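Local coordinates for protein fructose-bisphosphate aldolase (Plasmodium falciparum, PDB 4TR9) that belongs to the class I fructose-bisphosphate aldolases, enzymes built on a TIM-barrel fold, at residues Q44-R49 with L55-E60; A63-L68 with A314-T319. All coordinates share one frame; numbering follows the deposited sequence. Where two conformers were deposited one is given.

Contact 1: Q44-R49 with L55-E60. With 38D (N'-[(E)-(2,4-dichlorophenyl)methylidene]-3,4-dihydroxybenzohydrazide), chain K.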
loop_
_atom_site.group_PDB
_atom_site.type_symbol
_atom_site.label_atom_id
_atom_site.label_comp_id
_atom_site.label_asym_id
_atom_site.label_seq_id
_atom_site.Cartn_x
_atom_site.Cartn_y
_atom_site.Cartn_z
ATOM N N GLN A 44 -7.468 -32.861 -17.406
ATOM C CA GLN A 44 -6.651 -32.550 -18.573
ATOM C C GLN A 44 -5.162 -32.619 -18.241
ATOM O O GLN A 44 -4.327 -32.787 -19.129
ATOM C CB GLN A 44 -7.003 -31.166 -19.122
ATOM C CG GLN A 44 -6.738 -30.025 -18.154
ATOM C CD GLN A 44 -7.060 -28.669 -18.749
ATOM O OE1 GLN A 44 -7.637 -28.575 -19.832
ATOM N NE2 GLN A 44 -6.684 -27.608 -18.043
ATOM N N THR A 45 -4.837 -32.491 -16.958
ATOM C CA THR A 45 -3.450 -32.547 -16.510
ATOM C C THR A 45 -2.963 -33.989 -16.419
ATOM O O THR A 45 -1.877 -34.320 -16.896
ATOM C CB THR A 45 -3.267 -31.868 -15.139
ATOM O OG1 THR A 45 -3.714 -30.509 -15.210
ATOM C CG2 THR A 45 -1.804 -31.894 -14.723
ATOM N N ILE A 46 -3.777 -34.845 -15.808
ATOM C CA ILE A 46 -3.437 -36.254 -15.660
ATOM C C ILE A 46 -3.527 -36.968 -17.008
ATOM O O ILE A 46 -2.971 -38.052 -17.187
ATOM C CB ILE A 46 -4.359 -36.952 -14.632
ATOM C CG1 ILE A 46 -3.741 -38.267 -14.150
ATOM C CG2 ILE A 46 -5.746 -37.177 -15.214
ATOM C CD1 ILE A 46 -2.414 -38.095 -13.449
ATOM N N LYS A 47 -4.222 -36.346 -17.956
ATOM C CA LYS A 47 -4.358 -36.898 -19.298
ATOM C C LYS A 47 -3.014 -36.931 -20.012
ATOM O O LYS A 47 -2.641 -37.942 -20.607
ATOM C CB LYS A 47 -5.360 -36.086 -20.119
ATOM C CG LYS A 47 -5.459 -36.530 -21.568
ATOM C CD LYS A 47 -6.359 -35.612 -22.374
ATOM C CE LYS A 47 -6.410 -36.043 -23.829
ATOM N NZ LYS A 47 -6.965 -37.416 -23.982
ATOM N N LYS A 48 -2.288 -35.819 -19.943
ATOM C CA LYS A 48 -0.993 -35.701 -20.601
ATOM C C LYS A 48 0.034 -36.655 -19.998
ATOM O O LYS A 48 1.065 -36.937 -20.607
ATOM C CB LYS A 48 -0.485 -34.260 -20.521
ATOM C CG LYS A 48 -1.418 -33.242 -21.157
ATOM C CD LYS A 48 -0.838 -31.840 -21.095
ATOM C CE LYS A 48 -1.787 -30.826 -21.715
ATOM N NZ LYS A 48 -2.103 -31.158 -23.132
ATOM N N ARG A 49 -0.253 -37.147 -18.796
ATOM C CA ARG A 49 0.602 -38.134 -18.149
ATOM C C ARG A 49 0.327 -39.526 -18.705
ATOM O O ARG A 49 1.253 -40.274 -19.014
ATOM C CB ARG A 49 0.394 -38.117 -16.634
ATOM C CG ARG A 49 0.643 -36.762 -16.002
ATOM C CD ARG A 49 2.064 -36.296 -16.256
ATOM N NE ARG A 49 2.179 -34.844 -16.178
ATOM C CZ ARG A 49 2.181 -34.038 -17.234
ATOM N NH1 ARG A 49 2.287 -32.727 -17.071
ATOM N NH2 ARG A 49 2.082 -34.545 -18.456
ATOM N N LEU A 55 -1.681 -44.599 -22.488
ATOM C CA LEU A 55 -2.761 -45.102 -21.652
ATOM C C LEU A 55 -3.995 -44.221 -21.802
ATOM O O LEU A 55 -3.893 -42.994 -21.800
ATOM C CB LEU A 55 -2.317 -45.159 -20.189
ATOM C CG LEU A 55 -3.350 -45.613 -19.159
ATOM C CD1 LEU A 55 -3.793 -47.041 -19.436
ATOM C CD2 LEU A 55 -2.787 -45.482 -17.752
ATOM N N GLU A 56 -5.158 -44.848 -21.936
ATOM C CA GLU A 56 -6.403 -44.107 -22.097
ATOM C C GLU A 56 -6.805 -43.431 -20.788
ATOM O O GLU A 56 -6.697 -44.021 -19.712
ATOM C CB GLU A 56 -7.523 -45.030 -22.597
ATOM C CG GLU A 56 -7.851 -46.215 -21.690
ATOM C CD GLU A 56 -6.905 -47.393 -21.867
ATOM O OE1 GLU A 56 -5.807 -47.208 -22.434
ATOM O OE2 GLU A 56 -7.264 -48.511 -21.439
ATOM N N ASN A 57 -7.259 -42.185 -20.884
ATOM C CA ASN A 57 -7.634 -41.415 -19.702
ATOM C C ASN A 57 -9.078 -41.670 -19.285
ATOM O O ASN A 57 -9.963 -40.851 -19.533
ATOM C CB ASN A 57 -7.418 -39.919 -19.950
ATOM C CG ASN A 57 -7.640 -39.082 -18.702
ATOM O OD1 ASN A 57 -7.538 -39.580 -17.580
ATOM N ND2 ASN A 57 -7.944 -37.805 -18.893
ATOM N N THR A 58 -9.308 -42.814 -18.650
ATOM C CA THR A 58 -10.633 -43.161 -18.153
ATOM C C THR A 58 -10.714 -42.932 -16.648
ATOM O O THR A 58 -9.701 -42.680 -15.997
ATOM C CB THR A 58 -10.988 -44.625 -18.463
ATOM O OG1 THR A 58 -10.082 -45.495 -17.774
ATOM C CG2 THR A 58 -10.899 -44.887 -19.958
ATOM N N ILE A 59 -11.920 -43.018 -16.100
ATOM C CA ILE A 59 -12.112 -42.843 -14.666
ATOM C C ILE A 59 -11.577 -44.063 -13.916
ATOM O O ILE A 59 -11.165 -43.965 -12.759
ATOM C CB ILE A 59 -13.601 -42.604 -14.316
ATOM C CG1 ILE A 59 -13.767 -42.289 -12.826
ATOM C CG2 ILE A 59 -14.456 -43.795 -14.726
ATOM C CD1 ILE A 59 -15.203 -42.068 -12.402
ATOM N N GLU A 60 -11.563 -45.210 -14.590
ATOM C CA GLU A 60 -11.034 -46.434 -14.001
ATOM C C GLU A 60 -9.520 -46.356 -13.854
ATOM O O GLU A 60 -8.964 -46.803 -12.852
ATOM C CB GLU A 60 -11.417 -47.656 -14.844
ATOM C CG GLU A 60 -12.863 -48.108 -14.685
ATOM C CD GLU A 60 -13.848 -47.209 -15.407
ATOM O OE1 GLU A 60 -13.421 -46.462 -16.312
ATOM O OE2 GLU A 60 -15.049 -47.250 -15.070
HETATM N N12 38D K . -1.609 -27.457 -14.575
HETATM C C13 38D K . -0.389 -27.432 -15.332
HETATM C C15 38D K . -1.805 -27.088 -17.357
HETATM C C17 38D K . -1.024 -25.901 -19.285
HETATM C C20 38D K . 0.426 -26.169 -17.396
HETATM C C01 38D K . -0.175 -28.041 -10.545
HETATM C C02 38D K . 0.355 -28.251 -9.272
HETATM O O03 38D K . 1.540 -27.606 -8.857
HETATM C C04 38D K . -0.292 -29.111 -8.396
HETATM C C05 38D K . -1.455 -29.753 -8.783
HETATM C C06 38D K . -1.983 -29.546 -10.045
HETATM O O07 38D K . 0.225 -29.343 -7.101
HETATM C C08 38D K . -1.348 -28.687 -10.917
HETATM C C09 38D K . -1.957 -28.493 -12.309
HETATM O O10 38D K . -3.035 -29.008 -12.582
HETATM N N11 38D K . -1.216 -27.711 -13.260
HETATM C C14 38D K . -0.589 -26.872 -16.737
HETATM C C16 38D K . -2.028 -26.600 -18.635
HETATM CL CL1 38D K . -1.330 -25.299 -20.889
HETATM C C19 38D K . 0.201 -25.681 -18.676
HETATM CL CL2 38D K . 1.975 -25.882 -16.647
HETATM O O HOH W 1 -7.239 -40.485 -23.183
#
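K47 and N57 bring the two backbones closest, their CA atoms 5.6 Å apart, where the loop 55-58 passes the side of helix 43-52. N57 is the centre of an inverse gamma turn, and its CB points at the helix. Its side chain does most of the touching. CG stands anti to the backbone N (chi1 -173°), which carries the amide out to the helix surface. There N57 ND2 packs on K47 CB at 3.3 Å, and the two side chains meet at about a right angle. N57 OD1 turns to I46 and lies 3.8 Å from its CG2. No direct hydrogen bond joins the segments, but the amide is held on both ends by residues just beyond them. R62 NH2 bonds to OD1, and ND2 gives a weak bond to T43 O. One water adds a bridge. It accepts from N57 N at 2.9 Å and weakly from K47 NZ, which the bend at the end of the lysine chain (chi4 61°) turns to meet it. On another side of the helix, T45 OG1 lies 3.1 Å from O10 of 38D and is hydrogen-bonded to S42 OG. T58 then caps helix 59-70 through OG1 to N61 N. A loop with an inverse gamma turn thus joins helix 43-52 to the N-capped helix 59-70 of the TIM barrel, and the first helix lends T45 to the ligand pocket.

Contact 2: A63-L68 with A314-T319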
loop_
_atom_site.group_PDB
_atom_site.type_symbol
_atom_site.label_atom_id
_atom_site.label_comp_id
_atom_site.label_asym_id
_atom_site.label_seq_id
_atom_site.Cartn_x
_atom_site.Cartn_y
_atom_site.Cartn_z
ATOM N N ALA A 63 -8.529 -43.808 -11.108
ATOM C CA ALA A 63 -8.746 -44.456 -9.822
ATOM C C ALA A 63 -7.658 -45.492 -9.556
ATOM O O ALA A 63 -7.112 -45.559 -8.457
ATOM C CB ALA A 63 -10.120 -45.103 -9.777
ATOM N N SER A 64 -7.345 -46.288 -10.574
ATOM C CA SER A 64 -6.335 -47.336 -10.454
ATOM C C SER A 64 -4.956 -46.760 -10.147
ATOM O O SER A 64 -4.213 -47.310 -9.333
ATOM C CB SER A 64 -6.274 -48.170 -11.736
ATOM O OG SER A 64 -7.525 -48.774 -12.013
ATOM N N TYR A 65 -4.620 -45.652 -10.797
ATOM C CA TYR A 65 -3.308 -45.043 -10.618
ATOM C C TYR A 65 -3.143 -44.448 -9.226
ATOM O O TYR A 65 -2.123 -44.663 -8.570
ATOM C CB TYR A 65 -3.063 -43.963 -11.671
ATOM C CG TYR A 65 -1.794 -43.184 -11.421
ATOM C CD1 TYR A 65 -0.565 -43.825 -11.375
ATOM C CD2 TYR A 65 -1.826 -41.811 -11.223
ATOM C CE1 TYR A 65 0.598 -43.123 -11.141
ATOM C CE2 TYR A 65 -0.666 -41.098 -10.991
ATOM C CZ TYR A 65 0.542 -41.761 -10.952
ATOM O OH TYR A 65 1.701 -41.062 -10.722
ATOM N N ARG A 66 -4.142 -43.696 -8.779
ATOM C CA ARG A 66 -4.105 -43.083 -7.456
ATOM C C ARG A 66 -4.194 -44.144 -6.366
ATOM O O ARG A 66 -3.742 -43.935 -5.242
ATOM C CB ARG A 66 -5.236 -42.063 -7.303
ATOM C CG ARG A 66 -4.776 -40.614 -7.394
ATOM C CD ARG A 66 -4.144 -40.307 -8.743
ATOM N NE ARG A 66 -5.143 -40.011 -9.766
ATOM C CZ ARG A 66 -5.519 -38.784 -10.109
ATOM N NH1 ARG A 66 -6.436 -38.607 -11.051
ATOM N NH2 ARG A 66 -4.977 -37.730 -9.512
ATOM N N ASP A 67 -4.780 -45.288 -6.707
ATOM C CA ASP A 67 -4.845 -46.416 -5.786
ATOM C C ASP A 67 -3.456 -47.015 -5.612
ATOM O O ASP A 67 -3.092 -47.471 -4.528
ATOM C CB ASP A 67 -5.822 -47.480 -6.292
ATOM C CG ASP A 67 -5.706 -48.788 -5.532
ATOM O OD1 ASP A 67 -6.317 -48.904 -4.450
ATOM O OD2 ASP A 67 -5.006 -49.701 -6.019
ATOM N N LEU A 68 -2.685 -47.008 -6.695
ATOM C CA LEU A 68 -1.319 -47.512 -6.678
ATOM C C LEU A 68 -0.445 -46.659 -5.770
ATOM O O LEU A 68 0.409 -47.172 -5.048
ATOM C CB LEU A 68 -0.748 -47.543 -8.100
ATOM C CG LEU A 68 0.677 -48.054 -8.328
ATOM C CD1 LEU A 68 0.757 -48.757 -9.668
ATOM C CD2 LEU A 68 1.694 -46.923 -8.276
ATOM N N ALA A 314 7.011 -39.414 -11.810
ATOM C CA ALA A 314 7.489 -39.515 -13.186
ATOM C C ALA A 314 7.971 -40.924 -13.530
ATOM O O ALA A 314 7.586 -41.485 -14.557
ATOM C CB ALA A 314 8.600 -38.506 -13.435
ATOM N N SER A 315 8.808 -41.493 -12.669
ATOM C CA SER A 315 9.350 -42.827 -12.904
ATOM C C SER A 315 8.335 -43.914 -12.566
ATOM O O SER A 315 8.407 -45.025 -13.092
ATOM C CB SER A 315 10.629 -43.034 -12.091
ATOM O OG SER A 315 11.664 -42.178 -12.541
ATOM N N VAL A 316 7.394 -43.590 -11.686
ATOM C CA VAL A 316 6.355 -44.534 -11.292
ATOM C C VAL A 316 5.444 -44.856 -12.469
ATOM O O VAL A 316 5.146 -46.020 -12.740
ATOM C CB VAL A 316 5.511 -43.988 -10.126
ATOM C CG1 VAL A 316 4.373 -44.943 -9.800
ATOM C CG2 VAL A 316 6.383 -43.758 -8.906
ATOM N N LEU A 317 5.009 -43.814 -13.169
ATOM C CA LEU A 317 4.155 -43.964 -14.341
ATOM C C LEU A 317 4.845 -44.765 -15.441
ATOM O O LEU A 317 4.216 -45.589 -16.106
ATOM C CB LEU A 317 3.741 -42.590 -14.871
ATOM C CG LEU A 317 2.658 -41.848 -14.087
ATOM C CD1 LEU A 317 2.745 -40.352 -14.333
ATOM C CD2 LEU A 317 1.285 -42.370 -14.475
ATOM N N ASN A 318 6.138 -44.520 -15.627
ATOM C CA ASN A 318 6.914 -45.227 -16.641
ATOM C C ASN A 318 7.044 -46.712 -16.328
ATOM O O ASN A 318 7.089 -47.545 -17.234
ATOM C CB ASN A 318 8.304 -44.605 -16.781
ATOM C CG ASN A 318 8.259 -43.192 -17.326
ATOM O OD1 ASN A 318 7.421 -42.866 -18.167
ATOM N ND2 ASN A 318 9.163 -42.346 -16.849
ATOM N N THR A 319 7.106 -47.038 -15.042
ATOM C CA THR A 319 7.229 -48.423 -14.609
ATOM C C THR A 319 5.879 -49.132 -14.664
ATOM O O THR A 319 5.783 -50.280 -15.097
ATOM C CB THR A 319 7.798 -48.515 -13.181
ATOM O OG1 THR A 319 9.051 -47.824 -13.118
ATOM C CG2 THR A 319 8.005 -49.965 -12.776
#
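Y65 holds CG anti to its backbone N (chi1 173°), and this swings the ring out from helix 59-70 to L317 on helix 310-320. L317 has CG beside its own N, anti to the carbonyl carbon (chi1 -76°), so its branched end comes nearer the ring than its CB direction suggests. The result is a CH-pi contact. L317 CD2 sits over one face of the ring, 3.8 Å from the centroid of Y65 and displaced toward the rim. L317 CD2 is nearest to Y65 CE1, at 3.5 Å. Near the hydroxyl, L317 CG lies 3.6 Å from Y65 OH, with CD1 beside it. That hydroxyl is hydrogen-bonded to Q313 NE2, one turn before L317, so the ring has both an apolar and a polar hold on helix 310-320. V316 CG1 comes to the ring edge, near its plane, 4.4 Å from Y65 CE1. The same V316 CG1 packs on L68 CD2 at 3.7 Å, where the two side chains slide past each other in opposite directions. All four residues are buried, and the contact between the segments is apolar. Further along, S315 O accepts from both T319 N and T319 OG1, which reach it from opposite faces of its plane. The bond from T319 OG1 to S315 O is 2.9 Å. The axes of segments 63-68 and 314-319 come within 11.8 Å, and their N-to-C directions make an angle of 121°, so side chains alone span the gap. Around them, F50 of helix 43-52 touches both Y65 and L317, and W320 brings its ring to Y65. On helix 327-346, V327 packs on L68 and L334 on V316. The contact joins helix 59-70, which leads to strand 79-84, with helix 310-320, which follows strand 303-308.

Contact 1 closes before contact 2 opens along the chain, and their centres lie about 11 Å apart. Contact 1 involves the loop leading into helix 59-70, contact 2 the helix itself. They also touch: R49 CB packs on L317 CD1 at 4.0 Å, and I46 CD1 lies 4.3 Å from Y65 CE2. Helices 43-52, 59-70 and 310-320 therefore form one cluster. Contact 1 is local, whereas contact 2 joins parts of the chain 246 residues apart. Strands 35-39 and 303-308, which precede helices 43-52 and 310-320, are neighbours in the barrel sheet, so early and late parts of the barrel meet here. Contact 1 reaches the ligand pocket, while the Y65 side chain is about 12 Å from 38D.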